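Local structure of DUF72 domain-containing protein (Thermotoga maritima, 1VPQ) at residues A[137-140]-A[141-145]; A[162-165]-A[166-170]; A[213-216]-A[217-220]; A[258-261]-A[262-266]. The protein is of unknown function but belongs to the DUF72 family, whose fold is of the TIM-barrel kind. All coordinates share one frame; numbering follows the deposited sequence.

Contact 1. Residues A[137-140]-A[141-145]; sequences NVEY and LEKLR
Helix 135-147 is the crossover of a beta-alpha-beta unit, running from strand 120-126 to the parallel strand 152-155, and here one of its turns, Asn137 to Tyr140, meets the next, Leu141 to Leu144. Four consecutive i to i+4 backbone bonds show that the helix is regular. The first runs from Leu141 N to Asn137 O over 3.1 Å, and the last from Leu144 N to Tyr140 O over 3.0 Å with an N-H...O angle of 160°; Glu142 N and Lys143 N fill the two places between.

The side chains settle against these carbonyls. Leu141 carries CG beside its own backbone N (chi1 -71°), which brings CG to 3.5 Å from Asn137 O. Lys143 folds back along the helix: its CB lies 3.4 Å from Tyr140 O, its CG 3.6 Å from Glu139 O, and beyond CG the chain is extended. The aliphatic parts of an acidic and a basic residue thus run together, Glu139 CG coming within 4.3 Å of Lys143 CE. Glu139 OE2 and Lys143 NZ stay 4.8 Å apart, too far for a salt bridge, and any attraction between them is probably weak; Glu139 OE1 instead pairs with Arg135.

Tyr140 turns away from this row, with its hydroxyl bonded to Val89 O and its ring edge-to-face with Trp94 of helix 93-96. Leu144 rests on Leu152 of strand 152-155, while Val138 and Leu141 face Phe169 of the following helix, 164-173.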
loop_
_atom_site.group_PDB
_atom_site.type_symbol
_atom_site.label_atom_id
_atom_site.label_comp_id
_atom_site.label_asym_id
_atom_site.label_seq_id
_atom_site.Cartn_x
_atom_site.Cartn_y
_atom_site.Cartn_z
ATOM N N ASN A 137 22.083 -4.182 -1.753
ATOM C CA ASN A 137 20.686 -3.786 -1.594
ATOM C C ASN A 137 20.028 -4.376 -0.351
ATOM O O ASN A 137 19.144 -3.755 0.236
ATOM C CB ASN A 137 19.885 -4.149 -2.839
ATOM C CG ASN A 137 20.118 -3.182 -3.976
ATOM O OD1 ASN A 137 20.653 -2.091 -3.779
ATOM N ND2 ASN A 137 19.713 -3.574 -5.175
ATOM N N VAL A 138 20.449 -5.575 0.043
ATOM C CA VAL A 138 20.040 -6.142 1.333
ATOM C C VAL A 138 20.661 -5.333 2.467
ATOM O O VAL A 138 20.001 -5.044 3.464
ATOM C CB VAL A 138 20.451 -7.618 1.486
ATOM C CG1 VAL A 138 20.164 -8.115 2.910
ATOM C CG2 VAL A 138 19.724 -8.486 0.470
ATOM N N GLU A 139 21.935 -4.981 2.315
ATOM C CA GLU A 139 22.587 -4.091 3.265
ATOM C C GLU A 139 21.777 -2.801 3.384
ATOM O O GLU A 139 21.569 -2.294 4.489
ATOM C CB GLU A 139 24.034 -3.788 2.855
ATOM C CG GLU A 139 24.819 -3.028 3.920
ATOM C CD GLU A 139 26.300 -2.867 3.595
ATOM O OE1 GLU A 139 26.713 -3.177 2.452
ATOM O OE2 GLU A 139 27.055 -2.420 4.493
ATOM N N TYR A 140 21.304 -2.288 2.248
ATOM C CA TYR A 140 20.492 -1.073 2.247
ATOM C C TYR A 140 19.205 -1.251 3.057
ATOM O O TYR A 140 18.796 -0.345 3.782
ATOM C CB TYR A 140 20.165 -0.614 0.816
ATOM C CG TYR A 140 19.354 0.647 0.798
ATOM C CD1 TYR A 140 19.969 1.886 0.858
ATOM C CD2 TYR A 140 17.960 0.607 0.769
ATOM C CE1 TYR A 140 19.223 3.061 0.871
ATOM C CE2 TYR A 140 17.206 1.775 0.780
ATOM C CZ TYR A 140 17.845 3.000 0.825
ATOM O OH TYR A 140 17.118 4.175 0.836
ATOM N N LEU A 141 18.569 -2.412 2.929
ATOM C CA LEU A 141 17.358 -2.707 3.693
ATOM C C LEU A 141 17.651 -2.741 5.204
ATOM O O LEU A 141 16.810 -2.344 6.014
ATOM C CB LEU A 141 16.715 -4.028 3.229
ATOM C CG LEU A 141 16.033 -4.075 1.842
ATOM C CD1 LEU A 141 15.512 -5.472 1.542
ATOM C CD2 LEU A 141 14.906 -3.062 1.702
ATOM N N GLU A 142 18.836 -3.210 5.581
ATOM C CA GLU A 142 19.275 -3.139 6.980
ATOM C C GLU A 142 19.442 -1.682 7.454
ATOM O O GLU A 142 19.131 -1.366 8.601
ATOM C CB GLU A 142 20.570 -3.935 7.179
ATOM C CG GLU A 142 21.306 -3.683 8.491
ATOM C CD GLU A 142 20.501 -4.050 9.717
ATOM O OE1 GLU A 142 19.358 -4.519 9.572
ATOM O OE2 GLU A 142 21.019 -3.876 10.836
ATOM N N LYS A 143 19.919 -0.802 6.577
ATOM C CA LYS A 143 20.066 0.614 6.930
ATOM C C LYS A 143 18.704 1.274 7.141
ATOM O O LYS A 143 18.522 2.069 8.068
ATOM C CB LYS A 143 20.900 1.363 5.884
ATOM C CG LYS A 143 22.359 0.893 5.844
ATOM C CD LYS A 143 23.142 1.547 4.722
ATOM C CE LYS A 143 24.624 1.195 4.787
ATOM N NZ LYS A 143 25.427 2.002 3.807
ATOM N N LEU A 144 17.750 0.908 6.291
ATOM C CA LEU A 144 16.360 1.364 6.413
ATOM C C LEU A 144 15.690 0.900 7.707
ATOM O O LEU A 144 15.006 1.668 8.377
ATOM C CB LEU A 144 15.539 0.868 5.225
ATOM C CG LEU A 144 14.039 1.171 5.264
ATOM C CD1 LEU A 144 13.784 2.675 5.361
ATOM C CD2 LEU A 144 13.385 0.597 4.034
ATOM N N ARG A 145 15.871 -0.371 8.034
ATOM C CA ARG A 145 15.305 -0.930 9.247
ATOM C C ARG A 145 15.785 -0.142 10.477
ATOM O O ARG A 145 14.979 0.336 11.278
ATOM C CB ARG A 145 15.680 -2.414 9.365
ATOM C CG ARG A 145 15.396 -3.040 10.730
ATOM C CD ARG A 145 13.927 -3.343 10.915
ATOM N NE ARG A 145 13.127 -2.182 11.279
ATOM C CZ ARG A 145 11.802 -2.198 11.400
ATOM N NH1 ARG A 145 11.117 -3.319 11.186
ATOM N NH2 ARG A 145 11.154 -1.095 11.737
#

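Contact 2. Residues A[162-165]-A[166-170]; sequences DREE and TYEFL
Tyr167 reaches back past the first turn of helix 164-173 to Asp162, and its side chain passes two backbone carbonyls on the way. CB sits 3.8 Å from Glu164 O. With CG beside the backbone N (chi1 -62°), the ring swings toward the residues that lead into the helix, where CD2 comes to 3.2 Å from Arg163 O and CE2 stays near the same oxygen. At the tip, OH donates to Asp162 OD1 over 3.1 Å. That carboxylate stands almost perpendicular to the ring, their planes 89° apart, and OD1 is met on its anti side, 19° out of the carboxylate plane. The second oxygen, OD2, has a long, weak ion pair with Arg192.

The turn beneath is built by the backbone: Thr166 N bonds to Arg163 O, and Glu168 N donates to Glu164 O over 3.0 Å, almost straight. On the outer side Glu164 OE2 touches Glu168 CG at 3.7 Å, but it also lies 4.3 Å from Glu168 OE2, a like-charge approach that a long, weak ion pair of Glu164 with Arg171 probably offsets in part. Glu165 is better matched, since its OE2 forms a salt bridge with Arg163 NH2 at 3.1 Å, reached from above the carboxylate plane.

Thr166 OG1 bonds to Trp161 O, just before the helix, and Arg163 makes a cation-pi contact with Phe133. Tyr167 lies edge-to-face with Phe177 of strand 176-181, which the helix precedes, whereas Phe169 meets the ring of His173 on the side facing helix 135-147.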
loop_
_atom_site.group_PDB
_atom_site.type_symbol
_atom_site.label_atom_id
_atom_site.label_comp_id
_atom_site.label_asym_id
_atom_site.label_seq_id
_atom_site.Cartn_x
_atom_site.Cartn_y
_atom_site.Cartn_z
ATOM N N ASP A 162 12.389 -13.055 -5.098
ATOM C CA ASP A 162 11.553 -14.177 -4.619
ATOM C C ASP A 162 12.385 -15.422 -4.314
ATOM O O ASP A 162 12.292 -16.435 -5.015
ATOM C CB ASP A 162 10.419 -14.521 -5.601
ATOM C CG ASP A 162 9.574 -15.708 -5.123
ATOM O OD1 ASP A 162 9.229 -15.741 -3.931
ATOM O OD2 ASP A 162 9.272 -16.618 -5.927
ATOM N N ARG A 163 13.178 -15.335 -3.250
ATOM C CA ARG A 163 14.081 -16.409 -2.851
ATOM C C ARG A 163 14.115 -16.485 -1.324
ATOM O O ARG A 163 13.759 -15.529 -0.649
ATOM C CB ARG A 163 15.488 -16.177 -3.429
ATOM C CG ARG A 163 16.076 -14.803 -3.135
ATOM C CD ARG A 163 17.398 -14.579 -3.851
ATOM N NE ARG A 163 18.432 -15.524 -3.436
ATOM C CZ ARG A 163 19.616 -15.681 -4.030
ATOM N NH1 ARG A 163 19.957 -14.952 -5.085
ATOM N NH2 ARG A 163 20.470 -16.581 -3.559
ATOM N N GLU A 164 14.538 -17.619 -0.786
ATOM C CA GLU A 164 14.385 -17.867 0.647
ATOM C C GLU A 164 15.108 -16.839 1.506
ATOM O O GLU A 164 14.583 -16.388 2.515
ATOM C CB GLU A 164 14.854 -19.279 1.015
ATOM C CG GLU A 164 14.468 -19.710 2.437
ATOM C CD GLU A 164 12.988 -19.458 2.775
ATOM O OE1 GLU A 164 12.105 -19.708 1.914
ATOM O OE2 GLU A 164 12.710 -19.003 3.908
ATOM N N GLU A 165 16.313 -16.474 1.092
ATOM C CA GLU A 165 17.133 -15.502 1.814
ATOM C C GLU A 165 16.370 -14.209 2.108
ATOM O O GLU A 165 16.565 -13.592 3.158
ATOM C CB GLU A 165 18.403 -15.187 1.006
ATOM C CG GLU A 165 19.472 -16.297 1.032
ATOM C CD GLU A 165 19.472 -17.203 -0.201
ATOM O OE1 GLU A 165 18.392 -17.533 -0.755
ATOM O OE2 GLU A 165 20.585 -17.602 -0.606
ATOM N N THR A 166 15.506 -13.802 1.173
ATOM C CA THR A 166 14.737 -12.564 1.313
ATOM C C THR A 166 13.726 -12.632 2.456
ATOM O O THR A 166 13.592 -11.680 3.211
ATOM C CB THR A 166 14.011 -12.197 0.012
ATOM O OG1 THR A 166 14.977 -11.961 -1.022
ATOM C CG2 THR A 166 13.172 -10.955 0.197
ATOM N N TYR A 167 13.038 -13.761 2.584
ATOM C CA TYR A 167 12.045 -13.952 3.640
ATOM C C TYR A 167 12.703 -14.150 5.002
ATOM O O TYR A 167 12.185 -13.690 6.009
ATOM C CB TYR A 167 11.129 -15.133 3.304
ATOM C CG TYR A 167 10.373 -14.883 2.045
ATOM C CD1 TYR A 167 9.186 -14.158 2.063
ATOM C CD2 TYR A 167 10.877 -15.295 0.820
ATOM C CE1 TYR A 167 8.501 -13.874 0.898
ATOM C CE2 TYR A 167 10.201 -15.017 -0.358
ATOM C CZ TYR A 167 9.009 -14.311 -0.314
ATOM O OH TYR A 167 8.326 -14.043 -1.477
ATOM N N GLU A 168 13.836 -14.846 5.020
ATOM C CA GLU A 168 14.651 -14.981 6.225
ATOM C C GLU A 168 15.136 -13.618 6.710
ATOM O O GLU A 168 15.125 -13.337 7.908
ATOM C CB GLU A 168 15.845 -15.916 5.971
ATOM C CG GLU A 168 15.423 -17.370 5.757
ATOM C CD GLU A 168 16.590 -18.352 5.658
ATOM O OE1 GLU A 168 17.667 -17.959 5.157
ATOM O OE2 GLU A 168 16.421 -19.529 6.068
ATOM N N PHE A 169 15.559 -12.768 5.778
ATOM C CA PHE A 169 15.981 -11.421 6.139
ATOM C C PHE A 169 14.832 -10.631 6.778
ATOM O O PHE A 169 14.990 -10.044 7.848
ATOM C CB PHE A 169 16.542 -10.656 4.933
ATOM C CG PHE A 169 16.859 -9.221 5.245
ATOM C CD1 PHE A 169 18.052 -8.875 5.873
ATOM C CD2 PHE A 169 15.944 -8.222 4.964
ATOM C CE1 PHE A 169 18.329 -7.542 6.185
ATOM C CE2 PHE A 169 16.214 -6.902 5.279
ATOM C CZ PHE A 169 17.403 -6.561 5.886
ATOM N N LEU A 170 13.683 -10.614 6.109
ATOM C CA LEU A 170 12.524 -9.875 6.597
ATOM C C LEU A 170 12.148 -10.351 8.004
ATOM O O LEU A 170 12.032 -9.541 8.907
ATOM C CB LEU A 170 11.343 -10.016 5.639
ATOM C CG LEU A 170 11.512 -9.434 4.229
ATOM C CD1 LEU A 170 10.300 -9.733 3.385
ATOM C CD2 LEU A 170 11.759 -7.935 4.251
#

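Contact 3. Residues A[213-216]-A[217-220]. With SO4 (sulfate ion), chain C; SO4 (sulfate ion), chain B.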
loop_
_atom_site.group_PDB
_atom_site.type_symbol
_atom_site.label_atom_id
_atom_site.label_comp_id
_atom_site.label_asym_id
_atom_site.label_seq_id
_atom_site.Cartn_x
_atom_site.Cartn_y
_atom_site.Cartn_z
ATOM N N GLU A 213 4.349 -0.644 -21.139
ATOM C CA GLU A 213 4.198 0.363 -22.202
ATOM C C GLU A 213 3.323 1.552 -21.787
ATOM O O GLU A 213 3.450 2.640 -22.346
ATOM C CB GLU A 213 3.591 -0.275 -23.457
ATOM C CG GLU A 213 4.468 -1.327 -24.129
ATOM C CD GLU A 213 4.432 -2.670 -23.415
ATOM O OE1 GLU A 213 3.328 -3.232 -23.259
ATOM O OE2 GLU A 213 5.506 -3.167 -23.010
ATOM N N ALA A 214 2.456 1.343 -20.796
ATOM C CA ALA A 214 1.335 2.248 -20.531
ATOM C C ALA A 214 1.709 3.571 -19.847
ATOM O O ALA A 214 2.556 3.598 -18.945
ATOM C CB ALA A 214 0.271 1.527 -19.716
ATOM N N GLU A 215 1.030 4.642 -20.283
ATOM C CA GLU A 215 1.210 6.024 -19.790
ATOM C C GLU A 215 0.563 6.312 -18.439
ATOM O O GLU A 215 -0.661 6.473 -18.358
ATOM C CB GLU A 215 0.568 7.010 -20.765
ATOM C CG GLU A 215 1.329 7.265 -22.045
ATOM C CD GLU A 215 0.852 8.526 -22.753
ATOM O OE1 GLU A 215 -0.284 8.983 -22.482
ATOM O OE2 GLU A 215 1.614 9.061 -23.584
ATOM N N GLY A 216 1.378 6.428 -17.395
ATOM C CA GLY A 216 0.885 6.860 -16.081
ATOM C C GLY A 216 -0.010 5.823 -15.421
ATOM O O GLY A 216 0.411 4.670 -15.250
ATOM N N GLU A 217 -1.236 6.216 -15.054
ATOM C CA GLU A 217 -2.182 5.271 -14.430
ATOM C C GLU A 217 -3.045 4.523 -15.468
ATOM O O GLU A 217 -3.973 3.800 -15.103
ATOM C CB GLU A 217 -3.036 5.921 -13.300
ATOM C CG GLU A 217 -3.924 4.884 -12.513
ATOM C CD GLU A 217 -4.016 5.076 -10.992
ATOM O OE1 GLU A 217 -4.871 5.856 -10.522
ATOM O OE2 GLU A 217 -3.277 4.387 -10.252
ATOM N N GLU A 218 -2.727 4.664 -16.755
ATOM C CA GLU A 218 -3.246 3.726 -17.761
ATOM C C GLU A 218 -2.621 2.333 -17.541
ATOM O O GLU A 218 -3.172 1.312 -17.953
ATOM C CB GLU A 218 -2.982 4.227 -19.185
ATOM C CG GLU A 218 -3.712 5.540 -19.521
ATOM C CD GLU A 218 -3.743 5.855 -21.015
ATOM O OE1 GLU A 218 -3.407 4.963 -21.823
ATOM O OE2 GLU A 218 -4.112 6.997 -21.391
ATOM N N ARG A 219 -1.463 2.316 -16.890
ATOM C CA ARG A 219 -0.827 1.087 -16.426
ATOM C C ARG A 219 -1.724 0.265 -15.477
ATOM O O ARG A 219 -1.708 -0.976 -15.514
ATOM C CB ARG A 219 0.483 1.440 -15.717
ATOM C CG ARG A 219 1.025 0.333 -14.864
ATOM C CD ARG A 219 2.095 0.818 -13.931
ATOM N NE ARG A 219 3.424 0.734 -14.525
ATOM C CZ ARG A 219 4.555 0.812 -13.830
ATOM N NH1 ARG A 219 4.524 0.980 -12.510
ATOM N NH2 ARG A 219 5.717 0.724 -14.460
ATOM N N TYR A 220 -2.485 0.966 -14.634
ATOM C CA TYR A 220 -3.374 0.342 -13.645
ATOM C C TYR A 220 -4.816 0.182 -14.149
ATOM O O TYR A 220 -5.722 -0.114 -13.368
ATOM C CB TYR A 220 -3.362 1.142 -12.345
ATOM C CG TYR A 220 -1.989 1.298 -11.734
ATOM C CD1 TYR A 220 -1.439 0.296 -10.927
ATOM C CD2 TYR A 220 -1.239 2.450 -11.950
ATOM C CE1 TYR A 220 -0.169 0.444 -10.361
ATOM C CE2 TYR A 220 0.028 2.609 -11.395
ATOM C CZ TYR A 220 0.561 1.604 -10.604
ATOM O OH TYR A 220 1.819 1.770 -10.062
HETATM S S SO4 C . 8.295 0.554 -11.625
HETATM O O1 SO4 C . 7.837 1.592 -10.706
HETATM O O2 SO4 C . 8.853 1.153 -12.825
HETATM O O3 SO4 C . 9.343 -0.234 -10.994
HETATM O O4 SO4 C . 7.189 -0.320 -11.993
HETATM S S SO4 B . 2.828 1.282 -6.921
HETATM O O1 SO4 B . 3.544 0.105 -6.437
HETATM O O2 SO4 B . 3.739 2.175 -7.628
HETATM O O3 SO4 B . 1.784 0.834 -7.830
HETATM O O4 SO4 B . 2.270 2.008 -5.785
HETATM O O HOH W 1 -1.102 3.737 -22.125
#
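Glu218 N donates to Glu215 O over 3.2 Å, closing a type II' beta turn in which Gly216 takes phi 69° and psi -124° and Glu217 follows with phi -89° and psi near zero. The positive phi of Gly216 favours a glycine at this place. A weak bond from Arg219 N to Gly216 O follows, and Ala214 CB lies 3.4 Å from Arg219 N.

A water ties the outer side together: it accepts from Glu215 N at 3.0 Å and donates to Glu218 OE1 at 2.6 Å. Arg219 runs the other way. Its CG lies anti to the backbone N and the chain bends further on, so that CD lies 3.7 Å over one face of the Tyr220 ring, nearer its margin than its centre. The guanidinium edge meets one sulfate, Arg219 NH1 reaching O4 at 3.0 Å and NH2 the same O4 at 3.1 Å, both bonds weak. Tyr220 OH points to O3 of the other sulfate, though that very short separation is doubtful in detail. An alanine in place of Arg219 lacks the guanidinium, and the first sulfate would probably be held less firmly, with Trp211 left without its cation-pi partner.

Between them the two anions are also held by Lys84, Arg203, Arg157 and the backbone N of Phe129. The loop follows strand 199-204, at the barrel end where TIM-barrel active sites lie. Such a cluster of basic groups and N-H donors is consistent with a pocket for an anionic ligand, although the sulfates probably came from the crystallisation liquor.

Contact 4. Residues A[258-261]-A[262-266]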
loop_
_atom_site.group_PDB
_atom_site.type_symbol
_atom_site.label_atom_id
_atom_site.label_comp_id
_atom_site.label_asym_id
_atom_site.label_seq_id
_atom_site.Cartn_x
_atom_site.Cartn_y
_atom_site.Cartn_z
ATOM N N ALA A 258 -10.454 0.278 -8.812
ATOM C CA ALA A 258 -9.969 -0.109 -7.487
ATOM C C ALA A 258 -11.068 -0.051 -6.429
ATOM O O ALA A 258 -11.200 -0.958 -5.610
ATOM C CB ALA A 258 -8.809 0.778 -7.072
ATOM N N ALA A 259 -11.843 1.031 -6.450
ATOM C CA ALA A 259 -12.951 1.218 -5.516
ATOM C C ALA A 259 -14.033 0.154 -5.727
ATOM O O ALA A 259 -14.509 -0.438 -4.758
ATOM C CB ALA A 259 -13.521 2.610 -5.651
ATOM N N ILE A 260 -14.399 -0.096 -6.989
ATOM C CA ILE A 260 -15.343 -1.169 -7.343
ATOM C C ILE A 260 -14.881 -2.504 -6.770
ATOM O O ILE A 260 -15.614 -3.150 -6.016
ATOM C CB ILE A 260 -15.554 -1.285 -8.887
ATOM C CG1 ILE A 260 -16.347 -0.081 -9.400
ATOM C CG2 ILE A 260 -16.309 -2.570 -9.258
ATOM C CD1 ILE A 260 -16.405 0.049 -10.917
ATOM N N ASN A 261 -13.662 -2.904 -7.110
ATOM C CA ASN A 261 -13.107 -4.164 -6.630
ATOM C C ASN A 261 -12.961 -4.215 -5.106
ATOM O O ASN A 261 -13.187 -5.266 -4.489
ATOM C CB ASN A 261 -11.749 -4.457 -7.286
ATOM C CG ASN A 261 -11.859 -4.792 -8.770
ATOM O OD1 ASN A 261 -10.901 -4.615 -9.516
ATOM N ND2 ASN A 261 -13.019 -5.283 -9.199
ATOM N N ALA A 262 -12.578 -3.095 -4.501
ATOM C CA ALA A 262 -12.397 -3.048 -3.050
ATOM C C ALA A 262 -13.737 -3.226 -2.340
ATOM O O ALA A 262 -13.817 -3.870 -1.285
ATOM C CB ALA A 262 -11.723 -1.739 -2.631
ATOM N N LEU A 263 -14.776 -2.646 -2.929
ATOM C CA LEU A 263 -16.150 -2.799 -2.446
ATOM C C LEU A 263 -16.683 -4.223 -2.636
ATOM O O LEU A 263 -17.445 -4.715 -1.799
ATOM C CB LEU A 263 -17.084 -1.814 -3.149
ATOM C CG LEU A 263 -16.934 -0.331 -2.800
ATOM C CD1 LEU A 263 -17.680 0.505 -3.799
ATOM C CD2 LEU A 263 -17.429 -0.037 -1.388
ATOM N N GLN A 264 -16.304 -4.863 -3.743
ATOM C CA GLN A 264 -16.663 -6.261 -3.990
ATOM C C GLN A 264 -15.986 -7.147 -2.967
ATOM O O GLN A 264 -16.597 -8.042 -2.401
ATOM C CB GLN A 264 -16.230 -6.699 -5.386
ATOM C CG GLN A 264 -17.074 -6.161 -6.505
ATOM C CD GLN A 264 -16.445 -6.417 -7.857
ATOM O OE1 GLN A 264 -15.500 -5.747 -8.253
ATOM N NE2 GLN A 264 -16.973 -7.386 -8.574
ATOM N N PHE A 265 -14.710 -6.876 -2.741
ATOM C CA PHE A 265 -13.909 -7.608 -1.763
ATOM C C PHE A 265 -14.442 -7.422 -0.341
ATOM O O PHE A 265 -14.528 -8.378 0.431
ATOM C CB PHE A 265 -12.457 -7.124 -1.842
ATOM C CG PHE A 265 -11.474 -8.047 -1.199
ATOM C CD1 PHE A 265 -10.974 -9.130 -1.899
ATOM C CD2 PHE A 265 -11.043 -7.825 0.089
ATOM C CE1 PHE A 265 -10.065 -9.976 -1.329
ATOM C CE2 PHE A 265 -10.139 -8.668 0.675
ATOM C CZ PHE A 265 -9.646 -9.753 -0.036
ATOM N N LYS A 266 -14.790 -6.181 -0.011
ATOM C CA LYS A 266 -15.327 -5.825 1.312
ATOM C C LYS A 266 -16.627 -6.575 1.613
ATOM O O LYS A 266 -16.855 -7.022 2.743
ATOM C CB LYS A 266 -15.534 -4.309 1.388
ATOM C CG LYS A 266 -16.351 -3.807 2.560
ATOM C CD LYS A 266 -16.309 -2.284 2.635
ATOM C CE LYS A 266 -17.651 -1.710 3.054
ATOM N NZ LYS A 266 -18.641 -1.731 1.934
#
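Asn261, whose OD1 is gripped by Tyr224 N and Asn252 ND2, turns its ND2 to Gln264 OE1 over 2.7 Å. The bond has an N-H...O angle of 150°, and its acceptor lies in the plane of the asparagine amide. The two side chains run alongside each other in one direction, their amide planes 28° apart. Gln264 comes to this place because its CG sits beside the backbone N (chi1 -74°), which lays CG 3.4 Å from Ile260 O and brings OE1 to 3.4 Å from Ile260 CG2. OE1 therefore has a donor on Asn261 and a methyl group at its flank. A leucine in place of Gln264 offers no acceptor, and the Asn261 amide would probably depend on its other bonds alone.

All of this rides on helix 257-270, the last helix of the barrel, which packs over strands 245-250 and 13-18 and so covers the place where the last and first strands lie side by side. Its i to i+4 bonds are short, as in Phe265 N to Asn261 O at 2.8 Å. Leu263 CG lies 3.1 Å from Ala259 O. On the inner side, Ala262 CB approaches Ala258 O to 3.1 Å, and these two small residues both touch Phe250 and Thr18. Phe265 turns its ring to Val16 of strand 13-18, Val248 of strand 245-250 and Val236 of helix 226-240.

In the fold
Contacts 1 and 4 lie within helices and contact 2 at a helix start, all on the outside of the barrel, whereas contact 3 is a loop that meets ligands. Contact 4 is buried, contacts 1 and 2 are partly buried, and contact 3 is at the surface. Contacts 1 and 2 belong to successive beta-alpha-beta units and touch through Phe169; contact 4 lies across the chain's centre from contact 1, with nearest atoms about 24 Å apart. Contact 1 is mainly backbone and aliphatic, contact 2 a charged helix start, and contact 4 joins an Asn-Gln hydrogen bond to small residues. Contact 3, about 7 Å from contact 4 at the nearest atoms, sets an arginine and a tyrosine against sulfates, with exposed glutamates elsewhere.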